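Local coordinates for fibronectin type III domain-containing protein (Simiduia agarivorans, PDB 6P2K), which probably hydrolyses xyloglucan-type polysaccharides as a glycoside hydrolase of family 74, this chain being the beta-propeller part of a longer protein with fibronectin type III domains, at residues Asp452-Trp457 / Val514-Ala519; Tyr534-Ile539 / Leu552-Ile557; Pro575-Glu580 / Val620-Tyr625. All blocks are in the same frame, centred on the assembly; numbering follows the deposited sequence.

Contact 1: Asp452-Trp457 / Val514-Ala519. With PE3 (3,6,9,12,15,18,21,24,27,30,33,36,39-tridecaoxahentetracontane-1,41-diol), chain V.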
loop_
_atom_site.group_PDB
_atom_site.type_symbol
_atom_site.label_atom_id
_atom_site.label_comp_id
_atom_site.label_asym_id
_atom_site.label_seq_id
_atom_site.Cartn_x
_atom_site.Cartn_y
_atom_site.Cartn_z
ATOM N N ASP B 452 25.766 17.065 -2.752
ATOM C CA ASP B 452 25.147 18.020 -3.667
ATOM C C ASP B 452 23.677 17.647 -3.821
ATOM O O ASP B 452 23.224 16.616 -3.319
ATOM C CB ASP B 452 25.862 18.046 -5.026
ATOM C CG ASP B 452 25.820 19.419 -5.687
ATOM O OD1 ASP B 452 24.960 20.246 -5.304
ATOM O OD2 ASP B 452 26.647 19.673 -6.593
ATOM N N ILE B 453 22.930 18.505 -4.514
ATOM C CA ILE B 453 21.507 18.291 -4.770
ATOM C C ILE B 453 21.302 18.159 -6.272
ATOM O O ILE B 453 21.642 19.074 -7.032
ATOM C CB ILE B 453 20.637 19.429 -4.208
ATOM C CG1 ILE B 453 21.001 19.730 -2.751
ATOM C CG2 ILE B 453 19.156 19.076 -4.336
ATOM C CD1 ILE B 453 20.662 18.615 -1.779
ATOM N N ALA B 454 20.732 17.031 -6.697
ATOM C CA ALA B 454 20.444 16.749 -8.095
ATOM C C ALA B 454 18.934 16.784 -8.338
ATOM O O ALA B 454 18.152 17.210 -7.479
ATOM C CB ALA B 454 21.046 15.400 -8.495
ATOM N N ASP B 455 18.519 16.309 -9.513
ATOM C CA ASP B 455 17.122 16.379 -9.940
ATOM C C ASP B 455 16.748 15.067 -10.621
ATOM O O ASP B 455 17.247 14.768 -11.710
ATOM C CB ASP B 455 16.904 17.560 -10.883
ATOM C CG ASP B 455 15.609 17.457 -11.650
ATOM O OD1 ASP B 455 14.557 17.312 -11.001
ATOM O OD2 ASP B 455 15.642 17.517 -12.898
ATOM N N ALA B 456 15.861 14.297 -9.992
ATOM C CA ALA B 456 15.409 13.009 -10.520
ATOM C C ALA B 456 13.938 13.130 -10.916
ATOM O O ALA B 456 13.046 12.991 -10.073
ATOM C CB ALA B 456 15.620 11.898 -9.495
ATOM N N TRP B 457 13.695 13.374 -12.203
ATOM C CA TRP B 457 12.340 13.519 -12.738
ATOM C C TRP B 457 11.553 14.583 -11.974
ATOM O O TRP B 457 10.364 14.421 -11.694
ATOM C CB TRP B 457 11.581 12.189 -12.720
ATOM C CG TRP B 457 12.278 11.022 -13.365
ATOM C CD1 TRP B 457 12.529 9.808 -12.790
ATOM C CD2 TRP B 457 12.775 10.937 -14.709
ATOM N NE1 TRP B 457 13.159 8.980 -13.685
ATOM C CE2 TRP B 457 13.326 9.649 -14.870
ATOM C CE3 TRP B 457 12.815 11.827 -15.789
ATOM C CZ2 TRP B 457 13.909 9.227 -16.064
ATOM C CZ3 TRP B 457 13.397 11.407 -16.976
ATOM C CH2 TRP B 457 13.935 10.117 -17.103
ATOM N N VAL B 514 31.912 15.276 -5.964
ATOM C CA VAL B 514 30.731 14.941 -6.743
ATOM C C VAL B 514 29.992 16.250 -6.956
ATOM O O VAL B 514 29.766 16.994 -5.996
ATOM C CB VAL B 514 29.835 13.925 -6.006
ATOM C CG1 VAL B 514 28.508 13.753 -6.721
ATOM C CG2 VAL B 514 30.552 12.593 -5.826
ATOM N N ALA B 515 29.642 16.556 -8.204
ATOM C CA ALA B 515 29.039 17.849 -8.490
ATOM C C ALA B 515 27.956 17.719 -9.548
ATOM O O ALA B 515 28.101 16.966 -10.517
ATOM C CB ALA B 515 30.096 18.868 -8.940
ATOM N N VAL B 516 26.878 18.477 -9.357
ATOM C CA VAL B 516 25.717 18.472 -10.238
ATOM C C VAL B 516 25.839 19.629 -11.222
ATOM O O VAL B 516 26.248 20.740 -10.851
ATOM C CB VAL B 516 24.422 18.574 -9.410
ATOM C CG1 VAL B 516 23.211 18.626 -10.304
ATOM C CG2 VAL B 516 24.324 17.403 -8.439
ATOM N N SER B 517 25.500 19.373 -12.477
ATOM C CA SER B 517 25.527 20.426 -13.489
ATOM C C SER B 517 24.403 21.421 -13.247
ATOM O O SER B 517 23.232 21.021 -13.231
ATOM C CB SER B 517 25.391 19.824 -14.886
ATOM O OG SER B 517 24.882 20.779 -15.806
ATOM N N PRO B 518 24.696 22.713 -13.062
ATOM C CA PRO B 518 23.603 23.687 -12.925
ATOM C C PRO B 518 22.770 23.820 -14.185
ATOM O O PRO B 518 21.580 24.142 -14.094
ATOM C CB PRO B 518 24.333 24.995 -12.589
ATOM C CG PRO B 518 25.668 24.572 -12.056
ATOM C CD PRO B 518 26.016 23.321 -12.816
ATOM N N ALA B 519 23.357 23.579 -15.361
ATOM C CA ALA B 519 22.598 23.675 -16.602
ATOM C C ALA B 519 21.632 22.510 -16.759
ATOM O O ALA B 519 20.595 22.652 -17.417
ATOM C CB ALA B 519 23.549 23.736 -17.796
HETATM O O43 PE3 V . 13.241 19.875 -8.274
HETATM C C42 PE3 V . 14.419 20.500 -8.789
HETATM C C41 PE3 V . 15.586 20.286 -7.823
HETATM O O40 PE3 V . 16.732 20.938 -8.384
HETATM C C39 PE3 V . 17.873 20.803 -7.528
HETATM C C38 PE3 V . 19.054 21.511 -8.179
HETATM O O37 PE3 V . 18.748 22.905 -8.366
#
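Asp452 and Ala454 lie nearest Ala515 and Val516 where strands 452-456 and 514-516, their axes 46° apart and 6.5 Å at closest approach, run in broadly the same direction with no backbone hydrogen bond between them. Side chains therefore make the contact, and Asp452 supplies its polar half. OD2 of Asp452 accepts the backbone N-H of Val516 at 3.0 Å, a fairly straight bond whose donor stands well above the carboxylate plane, 46° out of it. The other oxygen turns back on its own strand: Asp452 OD1 takes the N-H of Ile453 at 2.8 Å, on the anti side. With each oxygen held by a different strand, the rotation of the carboxylate is fixed. Aspartate suits the place because its short side chain can reach a main-chain donor on either strand.

Val516 is the apolar half, and its side chain and that of Asp452 cross obliquely. CG1 lies anti to the backbone N (chi1 178°), whereas CG2 lies beside the backbone N; both methyls reach the Ile453 carbonyl, with CG2 3.5 Å from Ile453 O. The same CG2 lies 3.7 Å from Asp452 CG and 3.8 Å from Ala454 CB. Ile453 points away from strand 514-516, and its CG2 meets the polyether chain, 3.8 Å from PE3 C39.

Each strand is the first of a four-stranded propeller blade. Asp452 and Ala454 are hydrogen-bonded through their backbones to Val463 and Thr461 on strand 459-467, while Ala515 pairs in the same manner with Phe525 on strand 524-528. The contact thus joins two successive blades, and Ala515 packs onward against Ile573 and Pro575 of strand 567-575.

Contact 2: Tyr534-Ile539 / Leu552-Ile557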
loop_
_atom_site.group_PDB
_atom_site.type_symbol
_atom_site.label_atom_id
_atom_site.label_comp_id
_atom_site.label_asym_id
_atom_site.label_seq_id
_atom_site.Cartn_x
_atom_site.Cartn_y
_atom_site.Cartn_z
ATOM N N TYR B 534 33.835 10.374 -14.150
ATOM C CA TYR B 534 32.674 9.621 -14.592
ATOM C C TYR B 534 31.434 10.495 -14.480
ATOM O O TYR B 534 31.419 11.510 -13.777
ATOM C CB TYR B 534 32.505 8.328 -13.783
ATOM C CG TYR B 534 33.676 7.390 -13.952
ATOM C CD1 TYR B 534 34.874 7.614 -13.283
ATOM C CD2 TYR B 534 33.593 6.292 -14.799
ATOM C CE1 TYR B 534 35.953 6.769 -13.450
ATOM C CE2 TYR B 534 34.665 5.439 -14.963
ATOM C CZ TYR B 534 35.843 5.687 -14.292
ATOM O OH TYR B 534 36.916 4.842 -14.455
ATOM N N MET B 535 30.392 10.089 -15.195
ATOM C CA MET B 535 29.200 10.908 -15.353
ATOM C C MET B 535 27.964 10.034 -15.227
ATOM O O MET B 535 27.907 8.946 -15.804
ATOM C CB MET B 535 29.215 11.618 -16.713
ATOM C CG MET B 535 27.989 12.456 -17.011
ATOM S SD MET B 535 28.227 13.474 -18.482
ATOM C CE MET B 535 28.130 12.239 -19.777
ATOM N N VAL B 536 26.991 10.502 -14.455
ATOM C CA VAL B 536 25.633 9.977 -14.496
ATOM C C VAL B 536 24.841 10.916 -15.397
ATOM O O VAL B 536 24.555 12.058 -15.022
ATOM C CB VAL B 536 25.015 9.873 -13.097
ATOM C CG1 VAL B 536 23.544 9.494 -13.198
ATOM C CG2 VAL B 536 25.777 8.847 -12.261
ATOM N N GLU B 537 24.511 10.442 -16.599
ATOM C CA GLU B 537 23.877 11.310 -17.587
ATOM C C GLU B 537 22.526 11.818 -17.097
ATOM O O GLU B 537 22.198 12.999 -17.264
ATOM C CB GLU B 537 23.725 10.561 -18.911
ATOM C CG GLU B 537 22.921 11.304 -19.962
ATOM C CD GLU B 537 23.766 12.294 -20.738
ATOM O OE1 GLU B 537 23.220 13.328 -21.187
ATOM O OE2 GLU B 537 24.978 12.035 -20.900
ATOM N N ASP B 538 21.732 10.940 -16.485
ATOM C CA ASP B 538 20.421 11.314 -15.961
ATOM C C ASP B 538 20.184 10.480 -14.711
ATOM O O ASP B 538 20.016 9.260 -14.806
ATOM C CB ASP B 538 19.324 11.082 -16.998
ATOM C CG ASP B 538 17.976 11.633 -16.562
ATOM O OD1 ASP B 538 17.506 11.284 -15.458
ATOM O OD2 ASP B 538 17.382 12.419 -17.330
ATOM N N ILE B 539 20.170 11.130 -13.545
ATOM C CA ILE B 539 20.056 10.382 -12.302
ATOM C C ILE B 539 18.660 9.798 -12.119
ATOM O O ILE B 539 18.501 8.785 -11.428
ATOM C CB ILE B 539 20.454 11.268 -11.107
ATOM C CG1 ILE B 539 20.522 10.427 -9.830
ATOM C CG2 ILE B 539 19.483 12.436 -10.955
ATOM C CD1 ILE B 539 21.037 11.172 -8.640
ATOM N N LEU B 552 22.081 0.761 -13.871
ATOM C CA LEU B 552 22.441 1.464 -15.096
ATOM C C LEU B 552 23.903 1.883 -15.029
ATOM O O LEU B 552 24.308 2.528 -14.055
ATOM C CB LEU B 552 21.566 2.692 -15.284
ATOM C CG LEU B 552 21.864 3.537 -16.519
ATOM C CD1 LEU B 552 21.278 2.881 -17.762
ATOM C CD2 LEU B 552 21.319 4.943 -16.339
ATOM N N PRO B 553 24.724 1.533 -16.020
ATOM C CA PRO B 553 26.145 1.900 -15.963
ATOM C C PRO B 553 26.337 3.407 -15.936
ATOM O O PRO B 553 25.548 4.166 -16.502
ATOM C CB PRO B 553 26.723 1.292 -17.248
ATOM C CG PRO B 553 25.767 0.208 -17.620
ATOM C CD PRO B 553 24.414 0.704 -17.196
ATOM N N VAL B 554 27.399 3.839 -15.256
ATOM C CA VAL B 554 27.843 5.224 -15.350
ATOM C C VAL B 554 28.574 5.384 -16.676
ATOM O O VAL B 554 28.813 4.401 -17.388
ATOM C CB VAL B 554 28.746 5.625 -14.169
ATOM C CG1 VAL B 554 28.013 5.451 -12.848
ATOM C CG2 VAL B 554 30.034 4.812 -14.184
ATOM N N THR B 555 28.931 6.616 -17.017
ATOM C CA THR B 555 29.698 6.911 -18.219
ATOM C C THR B 555 31.064 7.453 -17.823
ATOM O O THR B 555 31.154 8.405 -17.044
ATOM C CB THR B 555 28.976 7.930 -19.102
ATOM O OG1 THR B 555 27.632 7.494 -19.347
ATOM C CG2 THR B 555 29.709 8.102 -20.432
ATOM N N GLN B 556 32.120 6.851 -18.355
ATOM C CA GLN B 556 33.455 7.403 -18.178
ATOM C C GLN B 556 33.699 8.475 -19.231
ATOM O O GLN B 556 33.479 8.246 -20.424
ATOM C CB GLN B 556 34.521 6.312 -18.285
ATOM C CG GLN B 556 35.921 6.810 -17.956
ATOM C CD GLN B 556 36.984 5.741 -18.117
ATOM O OE1 GLN B 556 36.926 4.691 -17.480
ATOM N NE2 GLN B 556 37.964 6.007 -18.972
ATOM N N ILE B 557 34.147 9.649 -18.793
ATOM C CA ILE B 557 34.473 10.733 -19.714
ATOM C C ILE B 557 35.942 11.122 -19.685
ATOM O O ILE B 557 36.375 11.894 -20.554
ATOM C CB ILE B 557 33.586 11.976 -19.469
ATOM C CG1 ILE B 557 33.943 12.665 -18.154
ATOM C CG2 ILE B 557 32.114 11.586 -19.467
ATOM C CD1 ILE B 557 33.093 13.896 -17.886
HETATM O O HOH W 1 25.316 7.907 -17.770
HETATM O O HOH W 2 26.409 9.497 -21.200
#
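Tyr534 and Gln556 lie side by side as a non-hydrogen-bonded antiparallel pair, and the long glutamine chain runs past CD2, CE2 and CZ of the tyrosine ring. Gln556 CB sits 3.4 Å from Tyr534 CE2. CG of Gln556 is anti to the backbone N (chi1 -174°), and the chain then runs out extended to the phenol end of the ring, with the amide plane turned 81° from it. Gln556 CB and CG lie to one side of the ring plane, and Val554 presses in from the other, its CG2 being 3.9 Å from Tyr534 CD2, while its CG1 fills the notch beside Val536 CG2. The branched methyls of a valine serve both neighbours at once.

Strands 532-536 and 555-559 are the third and fourth of a propeller blade, linked through helix 539-547; strand 555-559, at one edge of the sheet, is the last of the four in the chain. Met535 and Thr555 form the hydrogen-bonded pair: the backbone N-H of Thr555 reaches Met535 O at 2.8 Å, and Thr555 O receives Met535 N-H in return. On this face Met535 bends at chi3 (73°) to curl CE toward Ile557, whose CG2 is 4.0 Å from CE and touches CB as well. Beyond the strand pair, a water accepts the N-H of Glu537 at 2.9 Å and lies 2.8 Å from Thr555 OG1.

Contact 3: Pro575-Glu580 / Val620-Tyr625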
loop_
_atom_site.group_PDB
_atom_site.type_symbol
_atom_site.label_atom_id
_atom_site.label_comp_id
_atom_site.label_asym_id
_atom_site.label_seq_id
_atom_site.Cartn_x
_atom_site.Cartn_y
_atom_site.Cartn_z
ATOM N N PRO B 575 31.106 22.310 -12.811
ATOM C CA PRO B 575 30.443 22.261 -14.117
ATOM C C PRO B 575 30.070 23.655 -14.591
ATOM O O PRO B 575 29.771 24.550 -13.796
ATOM C CB PRO B 575 29.194 21.407 -13.858
ATOM C CG PRO B 575 29.466 20.697 -12.558
ATOM C CD PRO B 575 30.304 21.656 -11.765
ATOM N N HIS B 576 30.101 23.830 -15.909
ATOM C CA HIS B 576 29.824 25.129 -16.502
ATOM C C HIS B 576 28.399 25.560 -16.159
ATOM O O HIS B 576 27.478 24.736 -16.185
ATOM C CB HIS B 576 30.026 25.059 -18.017
ATOM C CG HIS B 576 30.043 26.391 -18.700
ATOM N ND1 HIS B 576 28.914 27.167 -18.853
ATOM C CD2 HIS B 576 31.053 27.075 -19.287
ATOM C CE1 HIS B 576 29.231 28.278 -19.497
ATOM N NE2 HIS B 576 30.522 28.245 -19.774
ATOM N N PRO B 577 28.181 26.834 -15.816
ATOM C CA PRO B 577 26.861 27.229 -15.298
ATOM C C PRO B 577 25.740 27.159 -16.322
ATOM O O PRO B 577 24.578 26.991 -15.928
ATOM C CB PRO B 577 27.091 28.668 -14.813
ATOM C CG PRO B 577 28.294 29.139 -15.565
ATOM C CD PRO B 577 29.161 27.929 -15.726
ATOM N N THR B 578 26.035 27.286 -17.619
ATOM C CA THR B 578 24.994 27.263 -18.641
ATOM C C THR B 578 25.235 26.273 -19.772
ATOM O O THR B 578 24.332 26.080 -20.591
ATOM C CB THR B 578 24.803 28.657 -19.262
ATOM O OG1 THR B 578 25.991 29.036 -19.968
ATOM C CG2 THR B 578 24.499 29.694 -18.191
ATOM N N ASN B 579 26.405 25.646 -19.851
ATOM C CA ASN B 579 26.729 24.718 -20.932
ATOM C C ASN B 579 27.079 23.369 -20.311
ATOM O O ASN B 579 28.177 23.191 -19.773
ATOM C CB ASN B 579 27.871 25.261 -21.785
ATOM C CG ASN B 579 28.108 24.442 -23.040
ATOM O OD1 ASN B 579 27.553 23.355 -23.205
ATOM N ND2 ASN B 579 28.943 24.962 -23.934
ATOM N N GLU B 580 26.153 22.408 -20.398
ATOM C CA GLU B 580 26.396 21.118 -19.763
ATOM C C GLU B 580 27.467 20.300 -20.474
ATOM O O GLU B 580 27.866 19.256 -19.948
ATOM C CB GLU B 580 25.093 20.318 -19.654
ATOM C CG GLU B 580 24.514 19.804 -20.959
ATOM C CD GLU B 580 23.224 19.018 -20.742
ATOM O OE1 GLU B 580 22.140 19.543 -21.075
ATOM O OE2 GLU B 580 23.292 17.879 -20.228
ATOM N N VAL B 620 38.313 25.188 -7.636
ATOM C CA VAL B 620 37.893 25.985 -8.781
ATOM C C VAL B 620 36.381 26.158 -8.703
ATOM O O VAL B 620 35.666 25.256 -8.253
ATOM C CB VAL B 620 38.319 25.345 -10.118
ATOM C CG1 VAL B 620 37.627 23.998 -10.327
ATOM C CG2 VAL B 620 38.044 26.294 -11.281
ATOM N N GLU B 621 35.901 27.332 -9.109
ATOM C CA GLU B 621 34.476 27.627 -9.154
ATOM C C GLU B 621 34.150 28.319 -10.467
ATOM O O GLU B 621 34.891 29.200 -10.911
ATOM C CB GLU B 621 34.043 28.522 -7.983
ATOM C CG GLU B 621 32.535 28.758 -7.886
ATOM C CD GLU B 621 31.849 27.844 -6.887
ATOM O OE1 GLU B 621 31.605 28.302 -5.746
ATOM O OE2 GLU B 621 31.551 26.680 -7.240
ATOM N N ALA B 622 33.035 27.925 -11.076
ATOM C CA ALA B 622 32.554 28.532 -12.310
ATOM C C ALA B 622 31.115 28.977 -12.107
ATOM O O ALA B 622 30.286 28.200 -11.622
ATOM C CB ALA B 622 32.652 27.553 -13.486
ATOM N N TRP B 623 30.820 30.221 -12.473
ATOM C CA TRP B 623 29.475 30.757 -12.306
ATOM C C TRP B 623 29.277 31.905 -13.286
ATOM O O TRP B 623 30.229 32.408 -13.887
ATOM C CB TRP B 623 29.228 31.198 -10.859
ATOM C CG TRP B 623 29.831 32.520 -10.489
ATOM C CD1 TRP B 623 29.194 33.725 -10.456
ATOM C CD2 TRP B 623 31.183 32.768 -10.077
ATOM N NE1 TRP B 623 30.065 34.710 -10.056
ATOM C CE2 TRP B 623 31.292 34.150 -9.817
ATOM C CE3 TRP B 623 32.312 31.958 -9.906
ATOM C CZ2 TRP B 623 32.487 34.741 -9.397
ATOM C CZ3 TRP B 623 33.497 32.545 -9.491
ATOM C CH2 TRP B 623 33.574 33.925 -9.242
ATOM N N ALA B 624 28.017 32.308 -13.442
ATOM C CA ALA B 624 27.622 33.345 -14.383
ATOM C C ALA B 624 26.977 34.506 -13.641
ATOM O O ALA B 624 26.225 34.303 -12.681
ATOM C CB ALA B 624 26.646 32.800 -15.432
ATOM N N TYR B 625 27.270 35.724 -14.093
ATOM C CA TYR B 625 26.661 36.915 -13.505
ATOM C C TYR B 625 26.691 38.040 -14.526
ATOM O O TYR B 625 27.773 38.464 -14.948
ATOM C CB TYR B 625 27.382 37.331 -12.224
ATOM C CG TYR B 625 26.941 38.680 -11.701
ATOM C CD1 TYR B 625 25.624 38.896 -11.313
ATOM C CD2 TYR B 625 27.838 39.738 -11.601
ATOM C CE1 TYR B 625 25.212 40.130 -10.836
ATOM C CE2 TYR B 625 27.437 40.976 -11.124
ATOM C CZ TYR B 625 26.122 41.165 -10.743
ATOM O OH TYR B 625 25.715 42.391 -10.269
HETATM O O HOH W 3 29.340 24.897 -11.266
#
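Pro577 points its ring at the flank of strand 620-625 that carries Ala622 and Ala624, the two alanines that face it. The ring lies against the peptide joining Trp623 to Ala624, with CD turned to Ala622. Pro577 CG is 3.7 Å from Trp623 C. The same Pro577 CG is 4.0 Å from Ala624 CB, while Pro577 CD is 4.2 Å from Ala622 CB. Proline fits because its ring is compact and apolar and its backbone N has no proton to satisfy; the alanines fit because nothing larger than a methyl stands between the strand and the ring. Residues alternate along the strand, so Trp623, between the two alanines, turns its indole away, where its NE1 donates to the carbonyl of Gly700 and its ring meets that of Tyr630.

His576, just before the proline, is turned from the strand, with CG anti to the backbone N (chi1 -168°), and its ring closes back on the loop. The N-H of Thr578 enters nearly in the ring plane and reaches His576 ND1 at 3.1 Å, in a bond with an angle of 164°. Asn579 CB lies over one face of the same ring, 3.6 Å above the plane and offset toward the rim. The imidazole is thereby held from edge and face, and its NE2 makes a weak bond to Glu656. A water lies 2.6 Å from Pro575 O and, at longer range, near Ala622 O; no direct hydrogen bond crosses the contact.

Strand 620-625 begins its own four-stranded sheet, pairing with strand 628-634. Here the loop between the first two strands of one blade, 567-575 and 582-588, packs on the first strand of the next, part of the blade-to-blade interface of this beta-propeller.

Overall arrangement
Contact 1 touches both of the others, its centre about 13 Å from each, whereas the centres of contacts 2 and 3 are about 20 Å apart and their nearest atoms, about 5 Å apart, do not touch. It meets contact 2 where Ile539 CG2 packs against the Asp455 carbonyl, and contact 3 where Pro575 lies against Val516, Ser517 and Pro518. Contacts 1 and 3 are joints between successive blades, and contact 2 lies within a blade. The zinc ion of Asp405 and Asp513 is about 6 Å from the side chain of Ala515 and 9 Å from that of Pro575; that of Glu559, Asp562 and Asp566 is about 9 Å from Gln556, too far for contact.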